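Local coordinates for protein cytochrome P450 (Novosphingobium aromaticivorans, PDB 3OFT) that belongs to the cytochrome P450 family and holds a haem group, protoporphyrin IX containing iron, within a mainly helical fold, at residues T32-P37 against S308-L313; K80-I85 against Q181-A186; K95-P100 against R217-D222; L248-A251 against D256-L259. One frame throughout, in Å; residues are numbered along the deposited sequence.

Interaction 1. Residues T32-P37 against S308-L313; sequences TLLDGP and SVLHNL
L310 reaches across to the neighbouring leucines L33 and L34; it is the partner in both leucine pairs, and the contact buries 190 Å² in all. The CB of L310 points at the 32-37 turn. One bond further, CG lies 3.8 Å from CD1 of L34, and the CD1 branch of L310 stays beside the same methyl at 3.9 Å. The other branch, CD2, turns to L33, where it meets both CB and CD1 at 4.0 Å each. The fork of L310 thus divides between two consecutive residues. L34 slides past it in the reverse direction, whereas L33 crosses it at about a right angle. Beyond L310, the CD2 of L34 comes 4.1 Å from the carbonyl O of L313, an oxygen whose hydrogen-bond partner is K31. Both L310 (chi2 12°) and L34 (chi2 8°) have one methyl nearly eclipsed with the chain, so the exact placing of their branches is best read with caution.

The backbone sets out these side chains: a 3-10 turn spans T32 to D35, with D35 N bonded to T32 O at 3.2 Å, and L310 lies on the short helix 309-312. The turn leads into strand 39-42 and the helix follows strand 303-307, both of the same mixed sheet, probably the beta-rich part of the P450 fold, with strand 48-51 between them. W30 and V57 also pack on L310. The side-chain contact is between hydrocarbon groups throughout, which implies cohesion by burial and dispersion, with little directional control of its own.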
# COMPACT_ATOMS: atom_id res chain seq x y z
N THR A 32 -6.27 -14.06 13.84
CA THR A 32 -5.98 -15.11 14.84
C THR A 32 -5.20 -14.53 16.02
O THR A 32 -5.36 -15.00 17.17
CB THR A 32 -5.16 -16.26 14.27
OG1 THR A 32 -3.90 -15.76 13.79
CG2 THR A 32 -5.90 -16.92 13.13
N LEU A 33 -4.40 -13.49 15.76
CA LEU A 33 -3.58 -12.89 16.82
C LEU A 33 -4.38 -12.10 17.86
O LEU A 33 -3.88 -11.83 18.93
CB LEU A 33 -2.46 -11.99 16.24
CG LEU A 33 -1.30 -12.66 15.49
CD1 LEU A 33 -0.31 -11.57 15.03
CD2 LEU A 33 -0.59 -13.66 16.41
N LEU A 34 -5.60 -11.69 17.52
CA LEU A 34 -6.44 -10.99 18.49
C LEU A 34 -6.85 -11.88 19.69
O LEU A 34 -7.28 -11.36 20.76
CB LEU A 34 -7.70 -10.51 17.78
CG LEU A 34 -7.74 -9.08 17.20
CD1 LEU A 34 -6.48 -8.28 17.18
CD2 LEU A 34 -8.66 -8.90 15.93
N ASP A 35 -6.70 -13.19 19.51
CA ASP A 35 -6.97 -14.16 20.60
C ASP A 35 -5.83 -14.32 21.62
O ASP A 35 -5.96 -15.07 22.60
CB ASP A 35 -7.32 -15.54 20.03
CG ASP A 35 -8.53 -15.51 19.11
OD1 ASP A 35 -8.69 -16.46 18.31
OD2 ASP A 35 -9.31 -14.52 19.17
N GLY A 36 -4.72 -13.63 21.39
CA GLY A 36 -3.58 -13.71 22.31
C GLY A 36 -3.19 -12.38 22.89
O GLY A 36 -3.94 -11.43 22.80
N PRO A 37 -1.98 -12.29 23.49
CA PRO A 37 -1.44 -11.04 24.02
C PRO A 37 -1.37 -9.93 22.94
O PRO A 37 -1.23 -10.23 21.75
CB PRO A 37 -0.04 -11.44 24.51
CG PRO A 37 -0.10 -12.95 24.70
CD PRO A 37 -1.05 -13.43 23.66
N SER A 308 -1.53 -3.04 9.93
CA SER A 308 -2.70 -2.14 9.97
C SER A 308 -4.04 -2.87 10.15
O SER A 308 -4.93 -2.32 10.80
CB SER A 308 -2.76 -1.23 8.74
OG SER A 308 -2.89 -2.01 7.57
N VAL A 309 -4.15 -4.10 9.65
CA VAL A 309 -5.39 -4.89 9.76
C VAL A 309 -5.79 -5.08 11.24
O VAL A 309 -6.97 -5.09 11.54
CB VAL A 309 -5.29 -6.27 9.02
CG1 VAL A 309 -4.25 -7.18 9.69
CG2 VAL A 309 -6.70 -6.99 8.93
N LEU A 310 -4.83 -5.15 12.16
CA LEU A 310 -5.14 -5.41 13.56
C LEU A 310 -5.51 -4.14 14.33
O LEU A 310 -5.88 -4.19 15.49
CB LEU A 310 -3.94 -6.16 14.19
CG LEU A 310 -4.05 -7.68 14.28
CD1 LEU A 310 -5.22 -8.42 13.51
CD2 LEU A 310 -2.78 -8.46 14.46
N HIS A 311 -5.40 -2.97 13.69
CA HIS A 311 -6.16 -1.80 14.20
C HIS A 311 -7.55 -1.74 13.58
O HIS A 311 -8.58 -1.82 14.31
CB HIS A 311 -5.41 -0.48 13.95
CG HIS A 311 -6.11 0.74 14.45
ND1 HIS A 311 -6.61 0.86 15.73
CD2 HIS A 311 -6.39 1.91 13.84
CE1 HIS A 311 -7.18 2.04 15.88
NE2 HIS A 311 -7.04 2.70 14.75
N ASN A 312 -7.61 -1.60 12.25
CA ASN A 312 -8.91 -1.45 11.56
C ASN A 312 -9.94 -2.51 11.86
O ASN A 312 -11.12 -2.19 12.00
CB ASN A 312 -8.77 -1.40 10.06
CG ASN A 312 -8.04 -0.16 9.59
OD1 ASN A 312 -7.21 0.42 10.32
ND2 ASN A 312 -8.33 0.26 8.37
N LEU A 313 -9.52 -3.76 11.93
CA LEU A 313 -10.49 -4.84 12.07
C LEU A 313 -10.59 -5.44 13.49
O LEU A 313 -11.14 -6.54 13.65
CB LEU A 313 -10.22 -5.94 11.03
CG LEU A 313 -10.28 -5.46 9.55
CD1 LEU A 313 -10.19 -6.68 8.66
CD2 LEU A 313 -11.60 -4.65 9.22

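Interaction 2. Residues K80-I85 against Q181-A186; sequences KVMQFI and QLKQAA
V81 and M82 bring apolar groups against one turn of helix 179-199, centred on K183 and L182. The aliphatic part of K183 provides the main surface: its CD lies 3.5 Å from CG1 of V81, and its CB is 3.8 Å from the same methyl. V81 holds CG1 anti to its own backbone N (chi1 172°), which sets that branch against the lysine chain. Near the far end of M82, the methyl CE rests 4.1 Å from CD2 of L182, the two side chains meeting at about a right angle. Sulfur packing lies beside this: M82 SD approaches CB of K183 at 3.9 Å, with the side chains running past each other in opposite senses. A bend at chi2 of M82 (-67°) carries its end toward the helix, although its CB does not point there.

In P450 terms the short helix 78-82 would correspond to the B′ helix and 179-199 to the G helix, two elements that lie over the distal side of the haem. M82 also touches L72, a residue of the hexanediol pocket, and its side chain is about 8 Å from that ligand.

Polar groups are handled differently. V81 O has K183 CD beside it at 3.3 Å, a contact with carbon, while the ammonium end, NZ, forms a salt bridge with E180. The helix 78-82 ends where Q83 takes up positive phi (47°), and the carbonyl oxygens of M82 and Q83 are bonded by R229 and R226 of helix 221-252.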
# COMPACT_ATOMS: atom_id res chain seq x y z
N LYS A 80 18.91 -1.20 3.94
CA LYS A 80 20.24 -0.67 3.67
C LYS A 80 20.39 -0.44 2.18
O LYS A 80 21.05 0.52 1.76
CB LYS A 80 21.31 -1.65 4.18
CG LYS A 80 22.74 -1.20 3.91
CD LYS A 80 23.66 -1.73 5.00
CE LYS A 80 24.73 -0.69 5.33
NZ LYS A 80 25.88 -0.83 4.42
N VAL A 81 19.80 -1.31 1.37
CA VAL A 81 19.85 -1.12 -0.08
C VAL A 81 18.88 -0.04 -0.59
O VAL A 81 19.25 0.84 -1.37
CB VAL A 81 19.68 -2.46 -0.83
CG1 VAL A 81 19.55 -2.24 -2.34
CG2 VAL A 81 20.93 -3.38 -0.54
N MET A 82 17.63 -0.14 -0.18
CA MET A 82 16.59 0.72 -0.77
C MET A 82 16.70 2.19 -0.40
O MET A 82 16.49 3.03 -1.27
CB MET A 82 15.20 0.15 -0.55
CG MET A 82 14.99 -1.15 -1.38
SD MET A 82 14.96 -0.87 -3.17
CE MET A 82 14.69 -2.57 -3.68
N GLN A 83 17.03 2.51 0.85
CA GLN A 83 17.28 3.90 1.27
C GLN A 83 16.18 4.84 0.75
O GLN A 83 16.45 5.95 0.27
CB GLN A 83 18.67 4.38 0.79
CG GLN A 83 19.80 3.59 1.43
CD GLN A 83 19.95 4.01 2.86
OE1 GLN A 83 20.39 5.11 3.12
NE2 GLN A 83 19.53 3.15 3.79
N PHE A 84 14.93 4.41 0.91
CA PHE A 84 13.79 5.19 0.40
C PHE A 84 13.64 6.55 1.07
O PHE A 84 13.79 6.70 2.28
CB PHE A 84 12.50 4.41 0.65
CG PHE A 84 12.29 3.25 -0.25
CD1 PHE A 84 12.33 3.40 -1.62
CD2 PHE A 84 11.97 2.01 0.28
CE1 PHE A 84 12.10 2.32 -2.46
CE2 PHE A 84 11.72 0.93 -0.56
CZ PHE A 84 11.78 1.09 -1.94
N ILE A 85 13.32 7.55 0.25
CA ILE A 85 13.00 8.87 0.78
C ILE A 85 11.54 9.23 0.40
O ILE A 85 11.16 9.14 -0.78
CB ILE A 85 13.95 9.95 0.19
CG1 ILE A 85 15.34 9.85 0.82
CG2 ILE A 85 13.37 11.37 0.44
CD1 ILE A 85 16.34 10.84 0.09
N GLN A 181 19.83 -5.86 -7.23
CA GLN A 181 19.51 -5.84 -8.67
C GLN A 181 18.18 -5.17 -8.95
O GLN A 181 18.01 -4.52 -9.97
CB GLN A 181 19.52 -7.26 -9.25
CG GLN A 181 20.92 -7.86 -9.32
CD GLN A 181 20.90 -9.33 -9.64
OE1 GLN A 181 19.93 -10.02 -9.35
NE2 GLN A 181 21.97 -9.81 -10.28
N LEU A 182 17.21 -5.37 -8.06
CA LEU A 182 15.90 -4.74 -8.17
C LEU A 182 16.02 -3.21 -8.00
O LEU A 182 15.43 -2.45 -8.77
CB LEU A 182 14.94 -5.32 -7.14
CG LEU A 182 13.55 -4.69 -7.01
CD1 LEU A 182 12.77 -4.72 -8.34
CD2 LEU A 182 12.76 -5.41 -5.91
N LYS A 183 16.78 -2.79 -7.00
CA LYS A 183 17.10 -1.36 -6.81
C LYS A 183 17.75 -0.79 -8.07
O LYS A 183 17.38 0.28 -8.54
CB LYS A 183 18.02 -1.16 -5.61
CG LYS A 183 18.42 0.32 -5.38
CD LYS A 183 19.68 0.50 -4.59
CE LYS A 183 20.61 1.49 -5.23
NZ LYS A 183 21.81 0.78 -5.80
N GLN A 184 18.73 -1.50 -8.62
CA GLN A 184 19.43 -1.00 -9.79
C GLN A 184 18.46 -0.93 -11.02
O GLN A 184 18.51 0.05 -11.79
CB GLN A 184 20.67 -1.85 -10.09
CG GLN A 184 21.49 -1.40 -11.33
CD GLN A 184 22.28 -0.10 -11.09
OE1 GLN A 184 22.26 0.81 -11.91
NE2 GLN A 184 22.94 -0.02 -9.94
N ALA A 185 17.63 -1.96 -11.19
CA ALA A 185 16.62 -2.03 -12.26
C ALA A 185 15.65 -0.86 -12.13
O ALA A 185 15.34 -0.23 -13.12
CB ALA A 185 15.83 -3.36 -12.24
N ALA A 186 15.16 -0.59 -10.91
CA ALA A 186 14.27 0.56 -10.72
C ALA A 186 14.94 1.87 -11.09
O ALA A 186 14.37 2.67 -11.83
CB ALA A 186 13.76 0.63 -9.32

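Interaction 3. Residues K95-P100 against R217-D222. With HEM (protoporphyrin IX containing Fe), chain D.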
# COMPACT_ATOMS: atom_id res chain seq x y z
N LYS A 95 11.12 15.32 7.88
CA LYS A 95 10.23 16.47 7.62
C LYS A 95 10.70 17.28 6.41
O LYS A 95 9.89 17.69 5.57
CB LYS A 95 10.16 17.37 8.87
CG LYS A 95 9.10 18.49 8.80
CD LYS A 95 9.06 19.20 10.17
CE LYS A 95 8.13 20.41 10.14
NZ LYS A 95 8.62 21.40 9.16
N ALA A 96 12.01 17.51 6.30
CA ALA A 96 12.57 18.35 5.21
C ALA A 96 12.31 17.73 3.83
O ALA A 96 12.05 18.43 2.89
CB ALA A 96 14.03 18.61 5.41
N PHE A 97 12.36 16.42 3.73
CA PHE A 97 12.12 15.75 2.45
C PHE A 97 10.66 15.47 2.20
O PHE A 97 10.21 15.54 1.06
CB PHE A 97 12.91 14.43 2.39
CG PHE A 97 14.37 14.62 2.14
CD1 PHE A 97 14.85 14.80 0.85
CD2 PHE A 97 15.25 14.68 3.20
CE1 PHE A 97 16.22 15.00 0.63
CE2 PHE A 97 16.63 14.87 2.98
CZ PHE A 97 17.11 15.01 1.70
N ARG A 98 9.90 15.16 3.26
CA ARG A 98 8.46 14.93 3.11
C ARG A 98 7.76 16.20 2.57
O ARG A 98 6.87 16.11 1.74
CB ARG A 98 7.82 14.54 4.43
CG ARG A 98 6.33 14.15 4.31
CD ARG A 98 5.76 13.75 5.66
NE ARG A 98 4.30 13.77 5.64
CZ ARG A 98 3.51 12.72 5.42
NH1 ARG A 98 2.18 12.91 5.46
NH2 ARG A 98 3.99 11.49 5.19
N THR A 99 8.18 17.36 3.06
CA THR A 99 7.53 18.60 2.67
C THR A 99 7.35 18.80 1.16
O THR A 99 6.19 18.93 0.73
CB THR A 99 8.12 19.82 3.43
OG1 THR A 99 7.79 19.68 4.82
CG2 THR A 99 7.56 21.15 2.88
N PRO A 100 8.45 18.77 0.36
CA PRO A 100 8.21 18.92 -1.09
C PRO A 100 7.46 17.74 -1.70
O PRO A 100 6.74 17.93 -2.67
CB PRO A 100 9.62 19.03 -1.68
CG PRO A 100 10.54 18.42 -0.66
CD PRO A 100 9.89 18.78 0.66
N ARG A 217 18.03 24.13 0.04
CA ARG A 217 19.07 23.85 -0.96
C ARG A 217 18.50 22.87 -2.02
O ARG A 217 17.43 22.29 -1.80
CB ARG A 217 20.37 23.38 -0.27
CG ARG A 217 20.23 22.27 0.79
CD ARG A 217 20.47 20.96 0.16
NE ARG A 217 20.46 19.85 1.09
CZ ARG A 217 20.14 18.60 0.75
NH1 ARG A 217 19.84 18.33 -0.52
NH2 ARG A 217 20.13 17.63 1.66
N PRO A 218 19.17 22.71 -3.18
CA PRO A 218 18.57 21.85 -4.22
C PRO A 218 18.63 20.36 -3.86
O PRO A 218 19.53 19.95 -3.15
CB PRO A 218 19.45 22.12 -5.46
CG PRO A 218 20.14 23.46 -5.16
CD PRO A 218 20.34 23.46 -3.68
N TRP A 219 17.72 19.54 -4.39
CA TRP A 219 17.87 18.07 -4.31
C TRP A 219 19.22 17.66 -4.89
O TRP A 219 19.61 18.16 -5.95
CB TRP A 219 16.80 17.36 -5.15
CG TRP A 219 15.41 17.41 -4.58
CD1 TRP A 219 14.51 18.45 -4.72
CD2 TRP A 219 14.73 16.39 -3.83
NE1 TRP A 219 13.32 18.12 -4.11
CE2 TRP A 219 13.43 16.87 -3.55
CE3 TRP A 219 15.11 15.12 -3.36
CZ2 TRP A 219 12.49 16.13 -2.79
CZ3 TRP A 219 14.16 14.37 -2.63
CH2 TRP A 219 12.88 14.89 -2.34
N THR A 220 19.92 16.73 -4.24
CA THR A 220 21.06 16.11 -4.89
C THR A 220 20.52 15.05 -5.85
O THR A 220 19.38 14.60 -5.72
CB THR A 220 22.05 15.48 -3.89
OG1 THR A 220 21.45 14.32 -3.27
CG2 THR A 220 22.48 16.53 -2.84
N VAL A 221 21.36 14.62 -6.77
CA VAL A 221 20.94 13.60 -7.70
C VAL A 221 20.63 12.30 -6.95
O VAL A 221 19.68 11.60 -7.28
CB VAL A 221 22.02 13.32 -8.76
CG1 VAL A 221 21.52 12.20 -9.66
CG2 VAL A 221 22.26 14.58 -9.61
N ASP A 222 21.45 11.96 -5.96
CA ASP A 222 21.16 10.69 -5.25
C ASP A 222 19.84 10.75 -4.45
O ASP A 222 19.16 9.73 -4.36
CB ASP A 222 22.30 10.24 -4.35
CG ASP A 222 22.11 8.77 -3.90
OD1 ASP A 222 22.00 7.86 -4.77
OD2 ASP A 222 22.08 8.53 -2.68
CHA HEM D . 3.60 5.78 3.17
CHB HEM D . -0.15 2.75 2.45
CHC HEM D . -0.65 4.48 -2.03
CHD HEM D . 3.62 6.66 -1.65
C1A HEM D . 2.58 4.87 3.37
C2A HEM D . 2.28 4.23 4.63
C3A HEM D . 1.26 3.40 4.46
C4A HEM D . 0.88 3.44 3.05
CMA HEM D . 0.67 2.50 5.58
CAA HEM D . 2.99 4.52 5.98
CBA HEM D . 4.26 3.70 6.01
CGA HEM D . 4.99 3.82 7.34
O1A HEM D . 6.14 3.28 7.44
O2A HEM D . 4.49 4.43 8.34
C1B HEM D . -0.63 2.95 1.17
C2B HEM D . -1.81 2.34 0.60
C3B HEM D . -1.93 2.84 -0.65
C4B HEM D . -0.84 3.76 -0.88
CMB HEM D . -2.71 1.34 1.34
CAB HEM D . -2.95 2.57 -1.76
CBB HEM D . -3.94 1.66 -1.64
C1C HEM D . 0.44 5.23 -2.37
C2C HEM D . 0.64 5.96 -3.62
C3C HEM D . 1.87 6.54 -3.50
C4C HEM D . 2.39 6.28 -2.18
CMC HEM D . -0.35 5.97 -4.82
CAC HEM D . 2.65 7.46 -4.47
CBC HEM D . 2.54 7.37 -5.79
C1D HEM D . 3.99 6.65 -0.35
C2D HEM D . 5.19 7.29 0.17
C3D HEM D . 5.15 7.04 1.66
C4D HEM D . 3.97 6.27 1.93
CMD HEM D . 6.27 8.10 -0.65
CAD HEM D . 6.23 7.55 2.66
CBD HEM D . 5.62 8.78 3.36
CGD HEM D . 6.60 9.16 4.47
O1D HEM D . 7.47 8.36 4.87
O2D HEM D . 6.50 10.26 5.03
NA HEM D . 1.68 4.37 2.42
NB HEM D . -0.11 3.84 0.25
NC HEM D . 1.50 5.49 -1.52
ND HEM D . 3.31 6.05 0.71
FE HEM D . 1.55 5.00 0.48
O HOH W 1 2.95 3.17 -0.19
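F97 and W219 form an offset edge-to-face pair, the edge of the phenylalanine directed at the indole face. The ring planes stand at 65° and the centroid of F97 is 5.4 Å from that of the six-membered ring of W219. The closest approach is F97 CD1 to W219 CZ3, at 3.6 Å. A second hydrophobic touch comes from P100, whose CG is 3.7 Å from CZ2 of W219. At the tip of the phenylalanine ring, CZ has NH2 of R217 at 4.0 Å; the guanidinium approaches obliquely, its plane turned 71° from the ring.

Helix 91-104, which carries F97, would correspond to the C helix of the P450 fold, and the loop at 217-220 leads into the long helix 221-252, probably helix I. The same helix 91-104 reaches the haem on another side: R98, extended from CG to NE, gives NH2 to the propionate oxygen O2D at 2.8 Å, with the acceptor at the edge of the guanidinium. H343, R285 and W61 are also hydrogen-bonded to the haem.

Further out, R217 is fixed by two acceptors, since NH1 donates to P218 O at 3.1 Å (N-H···O 156°) and forms a salt bridge with E223. V214 packs on both aromatic rings, and T220 is the N-cap of helix 221-252. R344 O takes a further bond from NH2 of R98.

Interaction 4. Residues L248-A251 against D256-L259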
# COMPACT_ATOMS: atom_id res chain seq x y z
N LEU A 248 -12.87 -7.80 -5.46
CA LEU A 248 -13.26 -9.05 -4.77
C LEU A 248 -14.55 -8.78 -3.96
O LEU A 248 -15.53 -9.54 -4.06
CB LEU A 248 -12.15 -9.54 -3.85
CG LEU A 248 -12.52 -10.72 -2.93
CD1 LEU A 248 -13.07 -11.92 -3.77
CD2 LEU A 248 -11.28 -11.12 -2.13
N HIS A 249 -14.54 -7.68 -3.19
CA HIS A 249 -15.73 -7.28 -2.45
C HIS A 249 -16.97 -7.20 -3.32
O HIS A 249 -18.02 -7.82 -2.98
CB HIS A 249 -15.55 -5.94 -1.70
CG HIS A 249 -16.80 -5.50 -1.00
ND1 HIS A 249 -17.06 -5.83 0.32
CD2 HIS A 249 -17.90 -4.83 -1.43
CE1 HIS A 249 -18.24 -5.35 0.68
NE2 HIS A 249 -18.77 -4.74 -0.37
N LEU A 250 -16.88 -6.45 -4.43
CA LEU A 250 -18.01 -6.27 -5.33
C LEU A 250 -18.47 -7.60 -5.92
O LEU A 250 -19.69 -7.84 -5.99
CB LEU A 250 -17.70 -5.27 -6.45
CG LEU A 250 -17.42 -3.83 -6.01
CD1 LEU A 250 -16.85 -2.99 -7.20
CD2 LEU A 250 -18.73 -3.20 -5.49
N ALA A 251 -17.53 -8.44 -6.34
CA ALA A 251 -17.87 -9.79 -6.89
C ALA A 251 -18.63 -10.65 -5.87
O ALA A 251 -19.58 -11.37 -6.25
CB ALA A 251 -16.60 -10.53 -7.36
N ASP A 256 -24.00 -4.79 -3.27
CA ASP A 256 -23.22 -3.53 -3.35
C ASP A 256 -22.97 -3.09 -4.77
O ASP A 256 -22.92 -1.90 -5.04
CB ASP A 256 -21.93 -3.54 -2.53
CG ASP A 256 -22.21 -3.52 -1.00
OD1 ASP A 256 -21.29 -3.82 -0.21
OD2 ASP A 256 -23.38 -3.24 -0.60
N GLN A 257 -22.84 -4.03 -5.73
CA GLN A 257 -22.76 -3.59 -7.13
C GLN A 257 -24.03 -2.86 -7.49
O GLN A 257 -24.01 -1.79 -8.15
CB GLN A 257 -22.66 -4.80 -8.10
CG GLN A 257 -21.33 -5.50 -8.11
CD GLN A 257 -21.32 -6.69 -9.08
OE1 GLN A 257 -20.91 -7.79 -8.69
NE2 GLN A 257 -21.73 -6.48 -10.32
N ARG A 258 -25.16 -3.45 -7.08
CA ARG A 258 -26.45 -2.85 -7.40
C ARG A 258 -26.58 -1.51 -6.74
O ARG A 258 -26.99 -0.55 -7.36
CB ARG A 258 -27.61 -3.75 -6.95
CG ARG A 258 -27.82 -4.96 -7.84
CD ARG A 258 -29.10 -5.66 -7.40
NE ARG A 258 -28.84 -6.73 -6.44
CZ ARG A 258 -28.46 -7.96 -6.80
NH1 ARG A 258 -28.31 -8.25 -8.09
NH2 ARG A 258 -28.24 -8.88 -5.88
N LEU A 259 -26.25 -1.44 -5.46
CA LEU A 259 -26.28 -0.13 -4.76
C LEU A 259 -25.51 0.98 -5.45
O LEU A 259 -26.02 2.10 -5.65
CB LEU A 259 -25.77 -0.32 -3.31
CG LEU A 259 -25.65 0.94 -2.45
CD1 LEU A 259 -27.02 1.63 -2.25
CD2 LEU A 259 -24.99 0.54 -1.09
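H249 donates from NE2 to OD1 of D256, a hydrogen bond between the two helices. At 2.7 Å and 167° it is short and nearly straight. The oxygen lies close to the imidazole plane and accepts through its anti lone pair, facing away from OD2. Separately, the ring and carboxylate planes are 18° apart, nearly coplanar. With CG anti to the backbone N (chi1 177°), H249 swings its ring end toward D256. The other ring nitrogen, ND1, is hydrogen-bonded to Y278 OH, so both nitrogens are engaged and the rotation of the ring is fixed; the carboxylate would probably polarise the imidazole. H253 stacks on the same ring.

Apolar packing forms the second kind of contact. L250 CB lies 4.0 Å from CG of Q257, and its CD2 is 4.4 Å from CB of D256. The backbones are closest here, L250 CA to Q257 CA at 5.7 Å.

In P450 nomenclature these would be the end of helix I, 221-252, and helix J, 254-262. The two helices follow each other directly in the chain, with the hydrogen bond on one side of the junction and L250 on another. L250 continues into the core against L359 and L363 of helix 348-365, while F369 of strand 369-371 packs on L250, A251 and Q257, and L248 meets strand 386-394.

How the interactions relate
The contacts fall into three regions of the P450 fold, interactions 2 and 3 sharing one. These two have centres 18 Å apart and touch through I85 CG2 and F97 CB at 3.7 Å; their segments alternate along the chain. Interactions 3 and 4 use opposite ends of helix 221-252, with centres 42 Å apart on opposite sides of the chain's centre. Interaction 1 spans the greatest length of sequence, 32 to 313, with the other three lying between its segments, and it joins elements flanking the mixed sheet. Interaction 4, the most local, comes after 2 and 3. The long central helix thus links the 217-222 region to the junction with helix 254-262.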